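Local structure of minor fimbrium tip subunit Mfa3 (Porphyromonas gingivalis ATCC 33277, 5NF4) at residues 80-90 against 102-111; 272-280 against 287-295. The protein forms part of the tip of the minor fimbriae, surface filaments that mediate biofilm formation and adhesion to host cells and other oral bacteria. All blocks are in the same frame, centred on the assembly; numbering follows the deposited sequence.

Contact 1 of 2, residues 80-90 against 102-111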
loop_
_atom_site.group_PDB
_atom_site.type_symbol
_atom_site.label_atom_id
_atom_site.label_comp_id
_atom_site.label_asym_id
_atom_site.label_seq_id
_atom_site.Cartn_x
_atom_site.Cartn_y
_atom_site.Cartn_z
ATOM N N ASN A 80 -24.553 13.646 2.764
ATOM C CA ASN A 80 -24.942 14.843 3.495
ATOM C C ASN A 80 -25.324 14.566 4.934
ATOM O O ASN A 80 -24.855 15.264 5.833
ATOM C CB ASN A 80 -26.095 15.539 2.769
ATOM C CG ASN A 80 -25.701 15.958 1.375
ATOM O OD1 ASN A 80 -24.628 16.524 1.189
ATOM N ND2 ASN A 80 -26.539 15.658 0.387
ATOM N N THR A 81 -26.135 13.539 5.159
ATOM C CA THR A 81 -26.634 13.270 6.512
ATOM C C THR A 81 -25.666 12.344 7.271
ATOM O O THR A 81 -25.671 12.316 8.496
ATOM C CB THR A 81 -27.975 12.622 6.519
ATOM O OG1 THR A 81 -27.874 11.275 6.050
ATOM C CG2 THR A 81 -28.996 13.414 5.647
ATOM N N GLY A 82 -24.874 11.576 6.534
ATOM C CA GLY A 82 -23.972 10.602 7.155
ATOM C C GLY A 82 -24.626 9.290 7.563
ATOM O O GLY A 82 -23.969 8.391 8.117
ATOM N N GLU A 83 -25.916 9.156 7.278
ATOM C CA GLU A 83 -26.649 7.940 7.576
ATOM C C GLU A 83 -26.092 6.739 6.801
ATOM O O GLU A 83 -25.817 6.845 5.615
ATOM C CB GLU A 83 -28.124 8.124 7.232
ATOM C CG GLU A 83 -28.971 6.906 7.576
ATOM C CD GLU A 83 -30.414 6.969 7.056
ATOM O OE1 GLU A 83 -30.721 7.742 6.122
ATOM O OE2 GLU A 83 -31.237 6.213 7.604
ATOM N N LYS A 84 -25.962 5.592 7.459
ATOM C CA LYS A 84 -25.625 4.356 6.738
ATOM C C LYS A 84 -26.798 3.950 5.893
ATOM O O LYS A 84 -27.898 3.791 6.413
ATOM C CB LYS A 84 -25.257 3.226 7.706
ATOM C CG LYS A 84 -24.797 1.961 7.015
ATOM C CD LYS A 84 -23.587 1.305 7.725
ATOM C CE LYS A 84 -23.905 0.869 9.147
ATOM N NZ LYS A 84 -23.013 -0.234 9.699
ATOM N N VAL A 85 -26.589 3.805 4.586
ATOM C CA VAL A 85 -27.707 3.436 3.696
ATOM C C VAL A 85 -27.554 2.077 3.006
ATOM O O VAL A 85 -28.497 1.594 2.381
ATOM C CB VAL A 85 -27.940 4.515 2.634
ATOM C CG1 VAL A 85 -28.338 5.827 3.306
ATOM C CG2 VAL A 85 -26.729 4.700 1.742
ATOM N N ALA A 86 -26.404 1.429 3.149
ATOM C CA ALA A 86 -26.238 0.068 2.634
ATOM C C ALA A 86 -24.922 -0.483 3.148
ATOM O O ALA A 86 -24.032 0.281 3.457
ATOM C CB ALA A 86 -26.248 0.032 1.102
ATOM N N GLU A 87 -24.816 -1.797 3.237
ATOM C CA GLU A 87 -23.529 -2.409 3.531
ATOM C C GLU A 87 -23.552 -3.830 3.036
ATOM O O GLU A 87 -24.623 -4.440 2.834
ATOM C CB GLU A 87 -23.201 -2.324 5.027
ATOM C CG GLU A 87 -24.042 -3.152 5.937
ATOM C CD GLU A 87 -23.711 -2.926 7.419
ATOM O OE1 GLU A 87 -22.778 -2.149 7.725
ATOM O OE2 GLU A 87 -24.380 -3.532 8.279
ATOM N N HIS A 88 -22.368 -4.367 2.791
ATOM C CA HIS A 88 -22.251 -5.691 2.229
ATOM C C HIS A 88 -20.942 -6.308 2.670
ATOM O O HIS A 88 -19.943 -5.614 2.758
ATOM C CB HIS A 88 -22.296 -5.653 0.700
ATOM C CG HIS A 88 -22.284 -7.006 0.086
ATOM N ND1 HIS A 88 -23.440 -7.654 -0.297
ATOM C CD2 HIS A 88 -21.271 -7.863 -0.166
ATOM C CE1 HIS A 88 -23.131 -8.839 -0.788
ATOM N NE2 HIS A 88 -21.824 -8.999 -0.697
ATOM N N PHE A 89 -20.961 -7.613 2.917
ATOM C CA PHE A 89 -19.714 -8.297 3.261
ATOM C C PHE A 89 -19.513 -9.518 2.363
ATOM O O PHE A 89 -20.445 -10.316 2.136
ATOM C CB PHE A 89 -19.706 -8.689 4.741
ATOM C CG PHE A 89 -18.450 -9.366 5.155
ATOM C CD1 PHE A 89 -17.322 -8.628 5.395
ATOM C CD2 PHE A 89 -18.404 -10.749 5.273
ATOM C CE1 PHE A 89 -16.116 -9.264 5.795
ATOM C CE2 PHE A 89 -17.224 -11.394 5.657
ATOM C CZ PHE A 89 -16.088 -10.649 5.898
ATOM N N SER A 90 -18.311 -9.643 1.799
ATOM C CA SER A 90 -17.985 -10.805 0.953
ATOM C C SER A 90 -16.784 -11.513 1.530
ATOM O O SER A 90 -15.914 -10.875 2.084
ATOM C CB SER A 90 -17.656 -10.395 -0.482
ATOM O OG SER A 90 -18.587 -9.479 -1.009
ATOM N N PHE A 102 -21.140 -8.485 -6.978
ATOM C CA PHE A 102 -22.374 -8.713 -6.226
ATOM C C PHE A 102 -23.377 -7.580 -6.447
ATOM O O PHE A 102 -23.000 -6.477 -6.828
ATOM C CB PHE A 102 -22.066 -8.856 -4.729
ATOM C CG PHE A 102 -21.379 -7.667 -4.112
ATOM C CD1 PHE A 102 -22.098 -6.584 -3.595
ATOM C CD2 PHE A 102 -19.995 -7.629 -4.014
ATOM C CE1 PHE A 102 -21.455 -5.489 -3.012
ATOM C CE2 PHE A 102 -19.352 -6.547 -3.444
ATOM C CZ PHE A 102 -20.074 -5.474 -2.924
ATOM N N THR A 103 -24.638 -7.864 -6.166
ATOM C CA THR A 103 -25.701 -6.874 -6.305
ATOM C C THR A 103 -26.143 -6.332 -4.944
ATOM O O THR A 103 -26.288 -7.093 -4.011
ATOM C CB THR A 103 -26.855 -7.506 -7.022
ATOM O OG1 THR A 103 -26.389 -7.982 -8.291
ATOM C CG2 THR A 103 -27.974 -6.493 -7.229
ATOM N N VAL A 104 -26.346 -5.019 -4.839
ATOM C CA VAL A 104 -26.831 -4.390 -3.611
ATOM C C VAL A 104 -28.078 -3.542 -3.938
ATOM O O VAL A 104 -28.167 -2.949 -5.012
ATOM C CB VAL A 104 -25.766 -3.500 -2.940
ATOM C CG1 VAL A 104 -25.432 -2.301 -3.802
ATOM C CG2 VAL A 104 -26.248 -3.027 -1.591
ATOM N N LYS A 105 -29.026 -3.509 -3.011
ATOM C CA LYS A 105 -30.233 -2.668 -3.140
ATOM C C LYS A 105 -30.113 -1.479 -2.183
ATOM O O LYS A 105 -29.703 -1.651 -1.041
ATOM C CB LYS A 105 -31.469 -3.487 -2.825
ATOM C CG LYS A 105 -32.776 -2.715 -2.846
ATOM C CD LYS A 105 -33.918 -3.658 -2.471
ATOM C CE LYS A 105 -35.062 -2.931 -1.796
ATOM N NZ LYS A 105 -36.207 -3.847 -1.505
ATOM N N LEU A 106 -30.418 -0.271 -2.637
ATOM C CA LEU A 106 -30.374 0.893 -1.753
ATOM C C LEU A 106 -31.230 2.014 -2.293
ATOM O O LEU A 106 -31.682 1.954 -3.409
ATOM C CB LEU A 106 -28.936 1.404 -1.529
ATOM C CG LEU A 106 -28.248 2.161 -2.665
ATOM C CD1 LEU A 106 -27.029 2.947 -2.183
ATOM C CD2 LEU A 106 -27.875 1.196 -3.805
ATOM N N LYS A 107 -31.415 3.056 -1.502
ATOM C CA LYS A 107 -32.141 4.227 -1.960
ATOM C C LYS A 107 -31.215 5.154 -2.736
ATOM O O LYS A 107 -30.021 5.254 -2.428
ATOM C CB LYS A 107 -32.748 4.971 -0.773
ATOM C CG LYS A 107 -33.786 4.121 -0.007
ATOM C CD LYS A 107 -35.012 3.817 -0.900
ATOM C CE LYS A 107 -36.142 3.123 -0.146
ATOM N NZ LYS A 107 -37.329 2.905 -1.044
ATOM N N PRO A 108 -31.751 5.819 -3.757
ATOM C CA PRO A 108 -30.940 6.766 -4.535
ATOM C C PRO A 108 -30.549 8.013 -3.777
ATOM O O PRO A 108 -31.140 8.327 -2.750
ATOM C CB PRO A 108 -31.857 7.142 -5.694
ATOM C CG PRO A 108 -33.242 7.047 -5.088
ATOM C CD PRO A 108 -33.180 5.860 -4.145
ATOM N N GLY A 109 -29.537 8.708 -4.283
ATOM C CA GLY A 109 -29.116 9.975 -3.717
ATOM C C GLY A 109 -27.616 10.144 -3.851
ATOM O O GLY A 109 -27.017 9.572 -4.753
ATOM N N GLN A 110 -27.032 10.970 -2.988
ATOM C CA GLN A 110 -25.593 11.214 -2.976
ATOM C C GLN A 110 -24.998 10.287 -1.949
ATOM O O GLN A 110 -25.446 10.285 -0.798
ATOM C CB GLN A 110 -25.267 12.666 -2.615
ATOM C CG GLN A 110 -25.874 13.668 -3.576
ATOM C CD GLN A 110 -25.639 13.261 -5.017
ATOM O OE1 GLN A 110 -26.589 12.914 -5.763
ATOM N NE2 GLN A 110 -24.366 13.256 -5.410
ATOM N N ARG A 111 -24.047 9.464 -2.370
ATOM C CA ARG A 111 -23.518 8.426 -1.479
ATOM C C ARG A 111 -22.009 8.395 -1.448
ATOM O O ARG A 111 -21.328 8.598 -2.458
ATOM C CB ARG A 111 -24.054 7.039 -1.896
ATOM C CG ARG A 111 -25.460 6.703 -1.369
ATOM C CD ARG A 111 -26.611 7.319 -2.195
ATOM N NE ARG A 111 -27.865 6.975 -1.558
ATOM C CZ ARG A 111 -28.408 7.651 -0.554
ATOM N NH1 ARG A 111 -27.848 8.764 -0.084
ATOM N NH2 ARG A 111 -29.538 7.230 -0.037
HETATM O O HOH W 1 -30.854 2.623 1.460
HETATM O O HOH W 2 -29.549 -0.956 1.506
#
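His88 and Phe102 lie ring on ring, their planes only 5° apart and their centroids 3.9 Å from each other. The two side chains run past one another in opposite directions; CD1 of Phe102 sits over the centre of the imidazole and CD2 of His88 over that of the phenyl ring. With CG anti to its backbone N (chi1 -176°), His88 extends across to meet Phe102; two flat aromatic groups can share a broad area of contact, as this face-to-face stack does. Further along, the small methyl of Ala86 fits between its neighbours, with CB 4.0 Å from CB of Leu106 and 4.1 Å from CG2 of Val104. Strands 84-90 and 102-106 run antiparallel, their axes coming within 7.0 Å at the closest, and side chains and water bridge the space between them. Each pairs elsewhere: 84-91 with 71-78, and 99-106 with 41-49. Val85 and Ala86 form a classic beta bulge opposite Val76, and both direct their side chains toward 102-111. At the bulge Val85 O accepts from two waters: one takes the N-H of Lys107, the other donates to Lys105 O. Val85 CG2 rests on one face of the Arg111 guanidinium, whose other face carries Pro108 O. Within the guanidinium plane, NE and NH2 of Arg111 grip Lys107 O side-on, the NE bond measuring 2.9 Å, while NH1 reaches Gln110 O and forms a salt bridge with Asp78.

Contact 2 of 2, residues 272-280 against 287-295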
loop_
_atom_site.group_PDB
_atom_site.type_symbol
_atom_site.label_atom_id
_atom_site.label_comp_id
_atom_site.label_asym_id
_atom_site.label_seq_id
_atom_site.Cartn_x
_atom_site.Cartn_y
_atom_site.Cartn_z
ATOM N N ASN A 272 18.212 8.288 11.063
ATOM C CA ASN A 272 17.567 8.862 9.885
ATOM C C ASN A 272 16.069 8.569 9.808
ATOM O O ASN A 272 15.491 8.597 8.716
ATOM C CB ASN A 272 18.262 8.386 8.596
ATOM C CG ASN A 272 19.507 9.207 8.264
ATOM O OD1 ASN A 272 19.453 10.439 8.194
ATOM N ND2 ASN A 272 20.641 8.534 8.102
ATOM N N LYS A 273 15.433 8.289 10.944
ATOM C CA LYS A 273 13.993 8.079 10.913
ATOM C C LYS A 273 13.351 9.412 10.554
ATOM O O LYS A 273 13.812 10.458 11.016
ATOM C CB LYS A 273 13.458 7.574 12.256
ATOM C CG LYS A 273 13.769 6.103 12.566
ATOM C CD LYS A 273 13.623 5.829 14.052
ATOM C CE LYS A 273 13.753 4.365 14.412
ATOM N NZ LYS A 273 13.658 4.220 15.910
ATOM N N PRO A 274 12.272 9.384 9.773
ATOM C CA PRO A 274 11.498 8.232 9.311
ATOM C C PRO A 274 11.859 7.732 7.913
ATOM O O PRO A 274 11.082 6.994 7.314
ATOM C CB PRO A 274 10.049 8.772 9.311
ATOM C CG PRO A 274 10.249 10.246 8.882
ATOM C CD PRO A 274 11.575 10.668 9.507
ATOM N N ILE A 275 13.011 8.129 7.390
ATOM C CA ILE A 275 13.386 7.700 6.054
ATOM C C ILE A 275 13.567 6.179 6.019
ATOM O O ILE A 275 14.311 5.610 6.810
ATOM C CB ILE A 275 14.686 8.404 5.554
ATOM C CG1 ILE A 275 14.428 9.906 5.428
ATOM C CG2 ILE A 275 15.172 7.805 4.210
ATOM C CD1 ILE A 275 15.670 10.763 5.133
ATOM N N ASN A 276 12.881 5.530 5.082
ATOM C CA ASN A 276 13.080 4.111 4.818
ATOM C C ASN A 276 14.341 3.889 4.002
ATOM O O ASN A 276 14.610 4.626 3.062
ATOM C CB ASN A 276 11.893 3.527 4.047
ATOM C CG ASN A 276 10.616 3.483 4.850
ATOM O OD1 ASN A 276 10.305 4.358 5.695
ATOM N ND2 ASN A 276 9.869 2.456 4.602
ATOM N N PHE A 277 15.139 2.886 4.353
ATOM C CA PHE A 277 16.279 2.557 3.519
ATOM C C PHE A 277 16.530 1.075 3.583
ATOM O O PHE A 277 16.064 0.410 4.514
ATOM C CB PHE A 277 17.540 3.326 3.967
ATOM C CG PHE A 277 18.055 2.948 5.343
ATOM C CD1 PHE A 277 17.505 3.520 6.489
ATOM C CD2 PHE A 277 19.139 2.071 5.495
ATOM C CE1 PHE A 277 17.999 3.203 7.766
ATOM C CE2 PHE A 277 19.617 1.766 6.740
ATOM C CZ PHE A 277 19.070 2.336 7.881
ATOM N N PHE A 278 17.255 0.553 2.596
ATOM C CA PHE A 278 17.687 -0.824 2.697
ATOM C C PHE A 278 19.199 -0.847 2.809
ATOM O O PHE A 278 19.909 0.018 2.289
ATOM C CB PHE A 278 17.163 -1.720 1.553
ATOM C CG PHE A 278 17.599 -1.348 0.160
ATOM C CD1 PHE A 278 18.703 -1.944 -0.416
ATOM C CD2 PHE A 278 16.837 -0.485 -0.618
ATOM C CE1 PHE A 278 19.079 -1.648 -1.734
ATOM C CE2 PHE A 278 17.218 -0.185 -1.933
ATOM C CZ PHE A 278 18.326 -0.767 -2.486
ATOM N N ARG A 279 19.639 -1.797 3.610
ATOM C CA ARG A 279 21.049 -1.999 3.915
ATOM C C ARG A 279 21.574 -3.263 3.263
ATOM O O ARG A 279 21.069 -4.356 3.519
ATOM C CB ARG A 279 21.210 -2.056 5.422
ATOM C CG ARG A 279 22.564 -2.519 5.872
ATOM C CD ARG A 279 22.697 -2.352 7.368
ATOM N NE ARG A 279 22.786 -0.944 7.742
ATOM C CZ ARG A 279 22.230 -0.403 8.825
ATOM N NH1 ARG A 279 21.499 -1.140 9.658
ATOM N NH2 ARG A 279 22.402 0.895 9.067
ATOM N N LEU A 280 22.598 -3.116 2.420
ATOM C CA LEU A 280 23.240 -4.252 1.784
ATOM C C LEU A 280 24.505 -4.527 2.503
ATOM O O LEU A 280 25.342 -3.641 2.611
ATOM C CB LEU A 280 23.569 -3.970 0.324
ATOM C CG LEU A 280 22.458 -3.487 -0.591
ATOM C CD1 LEU A 280 23.124 -3.028 -1.860
ATOM C CD2 LEU A 280 21.496 -4.608 -0.864
ATOM N N VAL A 287 29.068 -2.585 4.293
ATOM C CA VAL A 287 27.667 -2.260 4.414
ATOM C C VAL A 287 27.356 -1.024 3.582
ATOM O O VAL A 287 28.118 -0.069 3.569
ATOM C CB VAL A 287 27.295 -2.033 5.903
ATOM C CG1 VAL A 287 25.819 -1.723 6.052
ATOM C CG2 VAL A 287 27.651 -3.258 6.731
ATOM N N TYR A 288 26.227 -1.050 2.880
ATOM C CA TYR A 288 25.798 0.045 2.034
ATOM C C TYR A 288 24.376 0.357 2.377
ATOM O O TYR A 288 23.535 -0.543 2.377
ATOM C CB TYR A 288 25.893 -0.322 0.556
ATOM C CG TYR A 288 27.287 -0.666 0.089
ATOM C CD1 TYR A 288 27.771 -1.970 0.175
ATOM C CD2 TYR A 288 28.113 0.304 -0.463
ATOM C CE1 TYR A 288 29.052 -2.296 -0.266
ATOM C CE2 TYR A 288 29.377 -0.010 -0.911
ATOM C CZ TYR A 288 29.846 -1.310 -0.805
ATOM O OH TYR A 288 31.091 -1.600 -1.259
ATOM N N ASP A 289 24.100 1.622 2.668
ATOM C CA ASP A 289 22.733 2.052 2.943
ATOM C C ASP A 289 22.181 2.808 1.749
ATOM O O ASP A 289 22.818 3.709 1.206
ATOM C CB ASP A 289 22.675 2.920 4.186
ATOM C CG ASP A 289 22.970 2.147 5.466
ATOM O OD1 ASP A 289 22.747 0.922 5.509
ATOM O OD2 ASP A 289 23.392 2.785 6.448
ATOM N N VAL A 290 20.998 2.399 1.320
ATOM C CA VAL A 290 20.377 2.943 0.133
ATOM C C VAL A 290 19.038 3.525 0.549
ATOM O O VAL A 290 18.087 2.796 0.770
ATOM C CB VAL A 290 20.174 1.893 -0.933
ATOM C CG1 VAL A 290 19.559 2.498 -2.224
ATOM C CG2 VAL A 290 21.519 1.191 -1.237
ATOM N N PRO A 291 18.973 4.843 0.698
ATOM C CA PRO A 291 17.685 5.474 1.039
ATOM C C PRO A 291 16.678 5.246 -0.074
ATOM O O PRO A 291 17.040 5.270 -1.250
ATOM C CB PRO A 291 18.046 6.961 1.189
ATOM C CG PRO A 291 19.517 6.984 1.406
ATOM C CD PRO A 291 20.047 5.837 0.567
ATOM N N ILE A 292 15.425 5.040 0.310
ATOM C CA ILE A 292 14.326 4.827 -0.624
ATOM C C ILE A 292 13.622 6.165 -0.848
ATOM O O ILE A 292 13.375 6.893 0.111
ATOM C CB ILE A 292 13.379 3.759 -0.060
ATOM C CG1 ILE A 292 14.115 2.417 0.032
ATOM C CG2 ILE A 292 12.132 3.625 -0.922
ATOM C CD1 ILE A 292 13.411 1.420 0.925
ATOM N N ILE A 293 13.389 6.518 -2.109
ATOM C CA ILE A 293 12.744 7.784 -2.462
ATOM C C ILE A 293 11.609 7.546 -3.430
ATOM O O ILE A 293 11.525 6.479 -4.038
ATOM C CB ILE A 293 13.725 8.768 -3.096
ATOM C CG1 ILE A 293 14.115 8.331 -4.529
ATOM C CG2 ILE A 293 14.969 8.859 -2.256
ATOM C CD1 ILE A 293 15.167 9.211 -5.186
ATOM N N THR A 294 10.752 8.556 -3.564
ATOM C CA THR A 294 9.767 8.612 -4.627
ATOM C C THR A 294 10.176 9.713 -5.578
ATOM O O THR A 294 10.117 10.900 -5.242
ATOM C CB THR A 294 8.341 8.883 -4.080
ATOM O OG1 THR A 294 7.949 7.795 -3.229
ATOM C CG2 THR A 294 7.375 9.026 -5.207
ATOM N N HIS A 295 10.584 9.320 -6.779
ATOM C CA HIS A 295 11.006 10.272 -7.794
ATOM C C HIS A 295 10.657 9.799 -9.179
ATOM O O HIS A 295 11.078 8.721 -9.587
ATOM C CB HIS A 295 12.521 10.495 -7.695
ATOM C CG HIS A 295 13.016 11.565 -8.606
ATOM N ND1 HIS A 295 12.849 12.906 -8.336
ATOM C CD2 HIS A 295 13.656 11.494 -9.795
ATOM C CE1 HIS A 295 13.365 13.615 -9.325
ATOM N NE2 HIS A 295 13.864 12.782 -10.219
HETATM O O HOH W 3 12.052 6.687 2.622
HETATM O O HOH W 4 25.187 1.477 8.194
#
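The Phe278 ring carries Val290 on one face, with CB of Val290 3.7 Å from the ring centroid and 15° off the normal, a CH-pi contact; Ile292 CG1 and Leu280 CD2 lie at its edge. Phe277, on the other side of the sheet, has Ile275 O and Arg279 CZ at its ring edge, and its CE2 in turn lies over a face of the Arg279 guanidinium. These residues belong to a beta hairpin, strands 277-282 and 287-291; strand 277-282 pairs on its other edge with strand 210-216. Phe278–Val290 and Leu280–Tyr288 are hydrogen-bonded pairs, whereas Phe277–Pro291 and Arg279–Asp289 are non-hydrogen-bonded. Proline, lacking an N-H, suits such a place because no bond to Phe277 is asked of it. The bond from Val290 N to Phe278 O is 2.8 Å long; beyond the last pair, Ile292 N continues the ladder to Asn276 O.

Alternation of side chains sends Phe278, Leu280, Tyr288 and Val290 to one face, where Ile330 of strand 324-332 and Ile337 of strand 337-345 pack against them. A chi1 of 62° sets CG of Phe278 between its backbone N and carbonyl carbon, which brings the ring beside Val290. On the opposite face the Arg279 and Asp289 side chains run alongside each other in the same direction. Val287 CG1 packs 3.4 Å from Arg279 CG. A water accepts weakly from Arg279 NH2 and donates to Asp289 OD2. In the salt bridge, Arg279 NE donates to the syn lone pair of Asp289 OD1 across 2.9 Å, a bent bond (133° at the hydrogen) with OD1 tilted from the guanidinium plane.

Contact 1 and contact 2 lie on opposite sides of the chain's centre, their own centres 43 Å apart and their nearest atoms about 29 Å apart. They follow in series, 80-90 against 102-111 closing before 272-280 against 287-295 opens. In contact 1, strands 84-91 and 99-106 pair with 71-78 and 41-49 respectively; in contact 2 the hairpin pairs with 210-216 and packs its side chains on 324-332 and 337-345. The long, discontinuous strand 180-205 connects these surroundings: it pairs with 41-49 and 161-170, and also with 248-254 and 324-332. The two contacts thus belong to separate regions of an elongated beta-rich fimbrial subunit, one bringing together strands that belong to different pairings, the other closing a hairpin.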